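Local structure of beta-lactamase (6N36) at residues V171-A174 and V175-Y178; S248-A251 and G252-V256. The protein probably uses two zinc ions to hydrolyse the amide bond of the beta-lactam ring in antibiotics, as metallo-beta-lactamases do. All blocks are in the same frame, centred on the assembly; numbering follows the deposited sequence.

How the contacts relate
Running from the N terminus, the chain first builds the sheet that starts with strand 23-26 and then the second sheet, to which contact 1 belongs: it closes the tight turn between strands 165-172 and 177-182. About seventy residues later contact 2 forms where the chain enters helix 250-268, after strand 221-223 has joined the second sheet beside strand 177-182. The two are in series and neither nest nor cross; their centres lie 21 Å apart and their nearest atoms about 7 Å, without touching. Contact 1 joins two neighbouring inner strands of the second sheet at their turn, whereas contact 2 starts a C-terminal helix whose Tyr253 packs on Trp222 of strand 221-223.

Contact 1 of 2, residues V171-A174 and V175-Y178; sequences VKDA and VRTY
Asp173 reaches over to the backbone of Val175 and Arg176 in the turn of a beta hairpin, where strand 165-172 passes antiparallel into strand 177-182 of the second sheet of the metallo-beta-lactamase fold. Its OD1 accepts from Val175 N at 2.8 Å, which makes an Asx turn, and from Arg176 N at 2.9 Å. The two donors approach differently: Arg176 N meets OD1 nearly along its C-O bond, while Val175 N comes from above the carboxylate plane. With chi1 at 69°, CG stands between the backbone N and the carbonyl carbon, and the carboxylate is thereby turned in under the turn. Asp173 N returns a bond of 3.0 Å to Arg176 O, so that main chain and side chain of one residue close the loop together.

Val175 sits at the tip. Its CB lies 3.4 Å from Asp173 OD1, and its branch CG2 leans toward the peptide carbon of Ala174, an apolar flank to the oxygen that accepts two N-H groups.

At the strand ends Val171 and Tyr178 form a hydrogen-bonded pair, with Val171 N giving to Tyr178 O at 2.9 Å and Tyr178 N giving to Val171 O at 2.8 Å. Their side chains share one face of the sheet, and Val171 CG2 approaches Tyr178 CB at 4.2 Å. Val171 is buried against Ala26 and Asn28, which ties the hairpin to the first strand of the other sheet. The Tyr178 ring stands nearly perpendicular to the Asp173 carboxylate (84°). OD2 of Asp173, also hydrogen-bonded to Tyr242, lies near the ring plane at the edge, and a water bridges the two groups, donating to Asp173 OD2 and lying 2.6 Å from Tyr178 OH.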
loop_
_atom_site.group_PDB
_atom_site.type_symbol
_atom_site.label_atom_id
_atom_site.label_comp_id
_atom_site.label_asym_id
_atom_site.label_seq_id
_atom_site.Cartn_x
_atom_site.Cartn_y
_atom_site.Cartn_z
ATOM N N VAL A 171 -11.330 12.434 3.507
ATOM C CA VAL A 171 -12.663 11.866 3.166
ATOM C C VAL A 171 -13.719 12.585 4.026
ATOM O O VAL A 171 -13.464 12.905 5.194
ATOM C CB VAL A 171 -12.754 10.339 3.336
ATOM C CG1 VAL A 171 -11.709 9.656 2.473
ATOM C CG2 VAL A 171 -12.607 9.893 4.778
ATOM N N LYS A 172 -14.884 12.748 3.447
ATOM C CA LYS A 172 -16.042 13.438 4.091
ATOM C C LYS A 172 -17.164 12.425 4.291
ATOM O O LYS A 172 -17.462 11.702 3.331
ATOM C CB LYS A 172 -16.542 14.524 3.143
ATOM C CG LYS A 172 -15.591 15.685 2.904
ATOM C CD LYS A 172 -16.156 16.660 1.891
ATOM C CE LYS A 172 -15.416 17.978 1.839
ATOM N NZ LYS A 172 -15.776 18.698 0.598
ATOM N N ASP A 173 -17.758 12.336 5.474
ATOM C CA ASP A 173 -19.040 11.575 5.626
ATOM C C ASP A 173 -20.148 12.574 6.016
ATOM O O ASP A 173 -19.911 13.791 5.912
ATOM C CB ASP A 173 -18.839 10.364 6.543
ATOM C CG ASP A 173 -18.579 10.680 8.012
ATOM O OD1 ASP A 173 -18.833 11.867 8.435
ATOM O OD2 ASP A 173 -18.255 9.733 8.733
ATOM N N ALA A 174 -21.308 12.071 6.417
ATOM C CA ALA A 174 -22.463 12.897 6.823
ATOM C C ALA A 174 -22.108 13.793 8.017
ATOM O O ALA A 174 -22.800 14.821 8.210
ATOM C CB ALA A 174 -23.634 11.985 7.112
ATOM N N VAL A 175 -21.100 13.432 8.813
ATOM C CA VAL A 175 -20.790 14.069 10.131
ATOM C C VAL A 175 -19.591 15.019 10.017
ATOM O O VAL A 175 -19.646 16.151 10.551
ATOM C CB VAL A 175 -20.538 12.987 11.198
ATOM C CG1 VAL A 175 -20.212 13.626 12.545
ATOM C CG2 VAL A 175 -21.717 12.038 11.344
ATOM N N ARG A 176 -18.457 14.543 9.475
ATOM C CA ARG A 176 -17.221 15.356 9.496
ATOM C C ARG A 176 -16.233 14.905 8.401
ATOM O O ARG A 176 -16.581 14.021 7.592
ATOM C CB ARG A 176 -16.572 15.246 10.880
ATOM C CG ARG A 176 -16.234 13.823 11.309
ATOM C CD ARG A 176 -15.261 13.788 12.477
ATOM N NE ARG A 176 -13.958 14.263 12.029
ATOM C CZ ARG A 176 -12.857 14.334 12.775
ATOM N NH1 ARG A 176 -12.877 13.937 14.037
ATOM N NH2 ARG A 176 -11.734 14.791 12.246
ATOM N N THR A 177 -15.100 15.603 8.335
ATOM C CA THR A 177 -13.966 15.274 7.453
ATOM C C THR A 177 -12.906 14.523 8.267
ATOM O O THR A 177 -12.644 14.887 9.439
ATOM C CB THR A 177 -13.399 16.528 6.781
ATOM O OG1 THR A 177 -14.430 17.102 5.967
ATOM C CG2 THR A 177 -12.158 16.188 5.978
ATOM N N TYR A 178 -12.325 13.483 7.671
ATOM C CA TYR A 178 -11.175 12.752 8.273
ATOM C C TYR A 178 -9.973 12.762 7.317
ATOM O O TYR A 178 -10.126 12.500 6.090
ATOM C CB TYR A 178 -11.505 11.294 8.577
ATOM C CG TYR A 178 -12.631 11.045 9.539
ATOM C CD1 TYR A 178 -13.932 10.918 9.088
ATOM C CD2 TYR A 178 -12.377 10.880 10.893
ATOM C CE1 TYR A 178 -14.967 10.698 9.991
ATOM C CE2 TYR A 178 -13.391 10.648 11.802
ATOM C CZ TYR A 178 -14.689 10.575 11.351
ATOM O OH TYR A 178 -15.672 10.355 12.272
HETATM O O HOH W 1 -18.117 10.020 11.357
#

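Contact 2 of 2, residues S248-A251 and G252-V256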
loop_
_atom_site.group_PDB
_atom_site.type_symbol
_atom_site.label_atom_id
_atom_site.label_comp_id
_atom_site.label_asym_id
_atom_site.label_seq_id
_atom_site.Cartn_x
_atom_site.Cartn_y
_atom_site.Cartn_z
ATOM N N SER A 248 -8.645 5.581 14.585
ATOM C CA SER A 248 -7.929 6.663 15.297
ATOM C C SER A 248 -6.999 5.981 16.298
ATOM O O SER A 248 -7.506 5.311 17.248
ATOM C CB SER A 248 -8.907 7.593 15.971
ATOM O OG SER A 248 -8.208 8.610 16.701
ATOM N N ASP A 249 -5.686 6.088 16.100
ATOM C CA ASP A 249 -4.722 5.317 16.920
ATOM C C ASP A 249 -3.337 5.912 16.747
ATOM O O ASP A 249 -2.428 5.200 16.234
ATOM C CB ASP A 249 -4.731 3.831 16.552
ATOM C CG ASP A 249 -3.711 3.010 17.311
ATOM O OD1 ASP A 249 -3.417 3.400 18.455
ATOM O OD2 ASP A 249 -3.202 2.004 16.744
ATOM N N ARG A 250 -3.145 7.148 17.198
ATOM C CA ARG A 250 -1.816 7.774 17.102
ATOM C C ARG A 250 -0.790 6.974 17.917
ATOM O O ARG A 250 0.342 6.817 17.472
ATOM C CB ARG A 250 -1.835 9.229 17.558
ATOM C CG ARG A 250 -0.502 9.917 17.385
ATOM C CD ARG A 250 -0.104 10.152 15.952
ATOM N NE ARG A 250 1.331 10.289 15.843
ATOM C CZ ARG A 250 1.961 10.889 14.843
ATOM N NH1 ARG A 250 1.260 11.522 13.918
ATOM N NH2 ARG A 250 3.279 10.892 14.820
ATOM N N ALA A 251 -1.145 6.521 19.114
ATOM C CA ALA A 251 -0.227 5.760 19.974
ATOM C C ALA A 251 0.325 4.545 19.218
ATOM O O ALA A 251 1.528 4.294 19.314
ATOM C CB ALA A 251 -0.940 5.359 21.238
ATOM N N GLY A 252 -0.523 3.789 18.516
ATOM C CA GLY A 252 -0.101 2.558 17.833
ATOM C C GLY A 252 0.821 2.893 16.672
ATOM O O GLY A 252 1.770 2.145 16.425
ATOM N N TYR A 253 0.574 4.016 16.011
ATOM C CA TYR A 253 1.433 4.482 14.891
ATOM C C TYR A 253 2.810 4.848 15.427
ATOM O O TYR A 253 3.850 4.379 14.937
ATOM C CB TYR A 253 0.772 5.694 14.255
ATOM C CG TYR A 253 1.528 6.303 13.118
ATOM C CD1 TYR A 253 1.511 5.699 11.874
ATOM C CD2 TYR A 253 2.229 7.483 13.258
ATOM C CE1 TYR A 253 2.158 6.256 10.789
ATOM C CE2 TYR A 253 2.878 8.069 12.188
ATOM C CZ TYR A 253 2.803 7.468 10.932
ATOM O OH TYR A 253 3.414 8.003 9.845
ATOM N N ASP A 254 2.860 5.665 16.475
ATOM C CA ASP A 254 4.152 6.015 17.106
ATOM C C ASP A 254 4.869 4.756 17.592
ATOM O O ASP A 254 6.102 4.684 17.448
ATOM C CB ASP A 254 3.901 7.034 18.220
ATOM C CG ASP A 254 3.649 8.413 17.639
ATOM O OD1 ASP A 254 4.366 8.756 16.656
ATOM O OD2 ASP A 254 2.830 9.170 18.212
ATOM N N ASP A 255 4.154 3.814 18.191
ATOM C CA ASP A 255 4.769 2.590 18.742
ATOM C C ASP A 255 5.390 1.765 17.603
ATOM O O ASP A 255 6.523 1.300 17.778
ATOM C CB ASP A 255 3.750 1.778 19.536
ATOM C CG ASP A 255 3.428 2.417 20.884
ATOM O OD1 ASP A 255 4.074 3.451 21.241
ATOM O OD2 ASP A 255 2.501 1.949 21.519
ATOM N N VAL A 256 4.726 1.600 16.465
ATOM C CA VAL A 256 5.277 0.796 15.327
ATOM C C VAL A 256 6.522 1.503 14.772
ATOM O O VAL A 256 7.546 0.867 14.515
ATOM C CB VAL A 256 4.214 0.590 14.225
ATOM C CG1 VAL A 256 4.834 0.078 12.930
ATOM C CG2 VAL A 256 3.110 -0.337 14.689
#
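Asp249 caps the first turn of helix 250-268, the C-terminal helix of this metallo-beta-lactamase, by accepting from Gly252 N. In this N-cap bond OD1 of Asp249 lies 2.9 Å from Gly252 N, and the donor stands above the carboxylate plane. Gly252 has no side chain, and its CA comes within 3.3 Å of Asp249 OD2, so the carboxylate rests directly against the helix backbone. Lys235 holds that second oxygen through a salt bridge. The negative charge at this helix start would be expected to interact favourably with the helix dipole.

Regular main-chain bonds carry on from the cap. Tyr253 N gives to Asp249 O, and the series continues with Asp254 N to Arg250 O and Asp255 N to Ala251 O.

A salt bridge between residues four apart runs along one side of this turn. Arg250 grips Asp254 side-on, with NE 3.0 Å from OD2 and NH2 3.0 Å from OD1. The NE bond is almost straight (173°), yet the guanidinium and carboxylate planes are turned 50° apart. Arg250 has CG opposite its backbone N, and a bend at chi2 carries the guanidinium forward along the helix to Asp254. Outside the turn, NH1 reaches Leu217 O, NH2 reaches Lys215 O, and Lys215 NZ adds a second positive partner to Asp254 OD1; this probably favours the charged carboxylate.

The ring of Tyr253 covers one face of the same guanidinium, its plane turned 73° from it. Tyr253, buried edge-to-face against Phe219 and Trp222 with its hydroxyl bonded to Met214 O, places CD2 over the centre of that face, 3.8 Å from Arg250 CZ.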